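Local coordinates for protein endoglucanase, family GH5 (Zobellia galactanivorans, PDB 6GL2) that probably hydrolyses beta-glucan chains of hemicellulose, such as mixed-linked glucan, as a TIM-barrel endoglucanase of glycoside hydrolase family 5, at residues A254-I259 / E292-A297. Numbering follows the deposited sequence.
Sequences AELDKI and EFYARA
Y294 and A297, one turn apart on their helix, both receive the side chain of L256, whose CD1 makes the close contact with A297 and also nears the backbone of Y294, with CD2 only loosely alongside the tyrosine's hydroxyl end. Along 292-297 the first of these residues is Y294. The OH of its ring lies 4.4 Å from CD2 of L256, while its backbone O is 4.3 Å from CD1 of the same leucine. Tyrosine suits this buried place because a long apolar ring can lie against M273 of strand 271-276 and L252 and still bring a hydroxyl to a polar partner: OH is hydrogen-bonded to the backbone O of S228. The ring is also stacked with that of W276.

A297 follows, and here the two segments come closest: L256 CD1 meets A297 CB at 3.4 Å, tighter than usual for two carbons. The CA atoms of this pair are 7.5 Å apart, an approach that suits the small methyl of alanine. L256 points toward the other segment; its CG is anti to the carbonyl carbon (chi1 -63°), and with chi2 175° CD1 is extended onto the methyl of A297. A branched apolar chain suits this buried site, which faces an alanine methyl, an aromatic side chain and M273. No hydrogen bond links the segments; the join is a small apolar one, burying 132 Å² in all.

Helices 246-266 and 284-301 are successive outer helices of the TIM barrel, and the chain between them passes through strand 271-276. M273 of that strand touches both L256 and Y294, tying the pair to the barrel wall, while L252 and L253 of helix 246-266 extend the apolar seam by packing against Y294 and A297 respectively.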
ATOM      1  N   ALA A 254      21.168  -3.438  -2.886  1.00 14.34           N
ATOM      2  CA  ALA A 254      21.165  -3.178  -4.310  1.00 14.84           C
ATOM      3  C   ALA A 254      19.738  -2.949  -4.788  1.00 13.17           C
ATOM      4  O   ALA A 254      19.465  -2.124  -5.625  1.00 14.72           O
ATOM      5  CB  ALA A 254      21.774  -4.338  -5.098  1.00 16.21           C
ATOM      6  N   GLU A 255      18.787  -3.750  -4.283  1.00 14.40           N
ATOM      7  CA  GLU A 255      17.338  -3.560  -4.566  1.00 14.27           C
ATOM      8  C   GLU A 255      16.885  -2.170  -4.175  1.00 13.15           C
ATOM      9  O   GLU A 255      16.259  -1.444  -4.958  1.00 13.83           O
ATOM     10  CB  GLU A 255      16.562  -4.689  -3.842  1.00 13.30           C
ATOM     11  CG  GLU A 255      15.047  -4.536  -3.761  1.00 14.17           C
ATOM     12  CD  GLU A 255      14.364  -4.753  -5.060  1.00 15.92           C
ATOM     13  OE1 GLU A 255      13.094  -4.566  -5.100  1.00 15.35           O
ATOM     14  OE2 GLU A 255      15.002  -5.058  -6.148  1.00 17.20           O
ATOM     15  N   LEU A 256      17.163  -1.813  -2.929  1.00 13.30           N
ATOM     16  CA  LEU A 256      16.726  -0.540  -2.406  1.00 14.52           C
ATOM     17  C   LEU A 256      17.386   0.636  -3.159  1.00 13.29           C
ATOM     18  O   LEU A 256      16.822   1.718  -3.362  1.00 13.65           O
ATOM     19  CB  LEU A 256      16.868  -0.416  -0.896  1.00 14.54           C
ATOM     20  CG  LEU A 256      15.979  -1.434  -0.137  1.00 14.66           C
ATOM     21  CD1 LEU A 256      16.257  -1.347   1.390  1.00 16.05           C
ATOM     22  CD2 LEU A 256      14.478  -1.278  -0.383  1.00 16.26           C
ATOM     23  N   ASP A 257      18.666   0.438  -3.552  1.00 15.80           N
ATOM     24  CA  ASP A 257      19.429   1.475  -4.309  1.00 15.14           C
ATOM     25  C   ASP A 257      18.898   1.673  -5.748  1.00 12.92           C
ATOM     26  O   ASP A 257      18.865   2.756  -6.237  1.00 15.30           O
ATOM     27  CB  ASP A 257      20.954   1.168  -4.337  1.00 16.45           C
ATOM     28  CG  ASP A 257      21.593   1.270  -3.018  1.00 19.40           C
ATOM     29  OD1 ASP A 257      21.143   1.953  -2.091  1.00 17.77           O
ATOM     30  OD2 ASP A 257      22.795   0.829  -2.931  1.00 21.17           O
ATOM     31  N   LYS A 258      18.397   0.584  -6.362  1.00 13.81           N
ATOM     32  CA  LYS A 258      17.706   0.653  -7.631  1.00 14.21           C
ATOM     33  C   LYS A 258      16.473   1.579  -7.572  1.00 13.62           C
ATOM     34  O   LYS A 258      16.209   2.439  -8.380  1.00 15.27           O
ATOM     35  CB  LYS A 258      17.333  -0.746  -8.113  1.00 16.40           C
ATOM     36  CG  LYS A 258      16.422  -0.944  -9.255  1.00 23.35           C
ATOM     37  CD  LYS A 258      16.214  -2.464  -9.494  1.00 25.56           C
ATOM     38  CE  LYS A 258      15.042  -3.156  -8.701  1.00 29.78           C
ATOM     39  NZ  LYS A 258      14.566  -4.619  -8.876  1.00 24.61           N
ATOM     40  N   ILE A 259      15.683   1.353  -6.511  1.00 12.71           N
ATOM     41  CA  ILE A 259      14.459   2.139  -6.262  1.00 12.79           C
ATOM     42  C   ILE A 259      14.837   3.607  -5.981  1.00 11.43           C
ATOM     43  O   ILE A 259      14.283   4.553  -6.530  1.00 12.52           O
ATOM     44  CB  ILE A 259      13.713   1.519  -5.070  1.00 12.45           C
ATOM     45  CG1 ILE A 259      13.263   0.091  -5.408  1.00 13.97           C
ATOM     46  CG2 ILE A 259      12.621   2.470  -4.537  1.00 13.59           C
ATOM     47  CD1 ILE A 259      12.780  -0.666  -4.186  1.00 14.45           C
ATOM     48  N   GLU A 292      15.009  -5.809  10.929  0.70 12.08           N
ATOM     49  CA  GLU A 292      15.879  -4.730  11.420  0.70 12.88           C
ATOM     50  C   GLU A 292      16.647  -4.054  10.266  0.70 12.38           C
ATOM     51  O   GLU A 292      16.727  -2.848  10.160  0.70 13.06           O
ATOM     52  CB  GLU A 292      16.916  -5.355  12.415  0.70 15.00           C
ATOM     53  CG  GLU A 292      16.430  -5.655  13.848  0.70 16.86           C
ATOM     54  CD  GLU A 292      17.371  -6.466  14.700  0.70 20.84           C
ATOM     55  OE1 GLU A 292      18.353  -7.021  14.136  0.70 24.27           O
ATOM     56  OE2 GLU A 292      17.096  -6.600  15.942  0.70 23.48           O
ATOM     57  N   PHE A 293      17.233  -4.914   9.425  1.00 12.40           N
ATOM     58  CA  PHE A 293      18.130  -4.438   8.340  1.00 12.79           C
ATOM     59  C   PHE A 293      17.348  -3.706   7.225  1.00 11.62           C
ATOM     60  O   PHE A 293      17.664  -2.654   6.756  1.00 12.30           O
ATOM     61  CB  PHE A 293      18.880  -5.597   7.727  1.00 13.46           C
ATOM     62  CG  PHE A 293      19.972  -5.165   6.770  1.00 15.24           C
ATOM     63  CD1 PHE A 293      21.293  -4.854   7.199  1.00 16.91           C
ATOM     64  CD2 PHE A 293      19.688  -4.970   5.429  1.00 16.30           C
ATOM     65  CE1 PHE A 293      22.261  -4.462   6.290  1.00 18.78           C
ATOM     66  CE2 PHE A 293      20.694  -4.546   4.507  1.00 16.72           C
ATOM     67  CZ  PHE A 293      21.966  -4.285   4.951  1.00 18.64           C
ATOM     68  N   TYR A 294      16.212  -4.342   6.896  1.00 10.67           N
ATOM     69  CA  TYR A 294      15.354  -3.769   5.830  1.00 11.34           C
ATOM     70  C   TYR A 294      14.879  -2.372   6.221  1.00 11.75           C
ATOM     71  O   TYR A 294      14.888  -1.424   5.473  1.00 12.32           O
ATOM     72  CB  TYR A 294      14.241  -4.828   5.529  1.00 10.83           C
ATOM     73  CG  TYR A 294      13.407  -4.547   4.266  1.00 10.89           C
ATOM     74  CD1 TYR A 294      12.602  -3.426   4.202  1.00 10.80           C
ATOM     75  CD2 TYR A 294      13.379  -5.423   3.207  1.00 11.51           C
ATOM     76  CE1 TYR A 294      11.839  -3.141   3.097  1.00 10.34           C
ATOM     77  CE2 TYR A 294      12.622  -5.144   2.080  1.00 11.73           C
ATOM     78  CZ  TYR A 294      11.780  -4.003   2.041  1.00 11.26           C
ATOM     79  OH  TYR A 294      11.033  -3.715   0.924  1.00 10.95           O
ATOM     80  N   ALA A 295      14.275  -2.320   7.448  1.00 11.39           N
ATOM     81  CA  ALA A 295      13.663  -1.096   7.905  1.00 12.56           C
ATOM     82  C   ALA A 295      14.751   0.031   8.007  1.00 11.43           C
ATOM     83  O   ALA A 295      14.524   1.173   7.595  1.00 13.63           O
ATOM     84  CB  ALA A 295      12.935  -1.285   9.236  1.00 14.54           C
ATOM     85  N   ARG A 296      15.914  -0.310   8.548  1.00 13.10           N
ATOM     86  CA  ARG A 296      17.051   0.636   8.678  0.50 13.53           C
ATOM     87  C   ARG A 296      17.435   1.121   7.264  1.00 13.29           C
ATOM     88  O   ARG A 296      17.641   2.286   7.056  1.00 13.77           O
ATOM     89  CB  ARG A 296      18.227  -0.013   9.417  0.50 14.38           C
ATOM     90  CG  ARG A 296      19.591   0.703   9.330  0.50 14.76           C
ATOM     91  CD  ARG A 296      20.734  -0.094  10.014  0.50 15.76           C
ATOM     92  NE  ARG A 296      21.941   0.741  10.118  0.50 17.48           N
ATOM     93  CZ  ARG A 296      22.298   1.441  11.201  0.50 16.76           C
ATOM     94  NH1 ARG A 296      21.677   1.286  12.345  0.50 14.37           N
ATOM     95  NH2 ARG A 296      23.375   2.214  11.144  0.50 16.58           N
ATOM     96  N   ALA A 297      17.508   0.195   6.305  1.00 13.17           N
ATOM     97  CA  ALA A 297      17.944   0.520   4.944  1.00 11.66           C
ATOM     98  C   ALA A 297      16.964   1.490   4.270  1.00 12.60           C
ATOM     99  O   ALA A 297      17.290   2.441   3.598  1.00 13.36           O
ATOM    100  CB  ALA A 297      18.184  -0.696   4.124  1.00 14.48           C
TER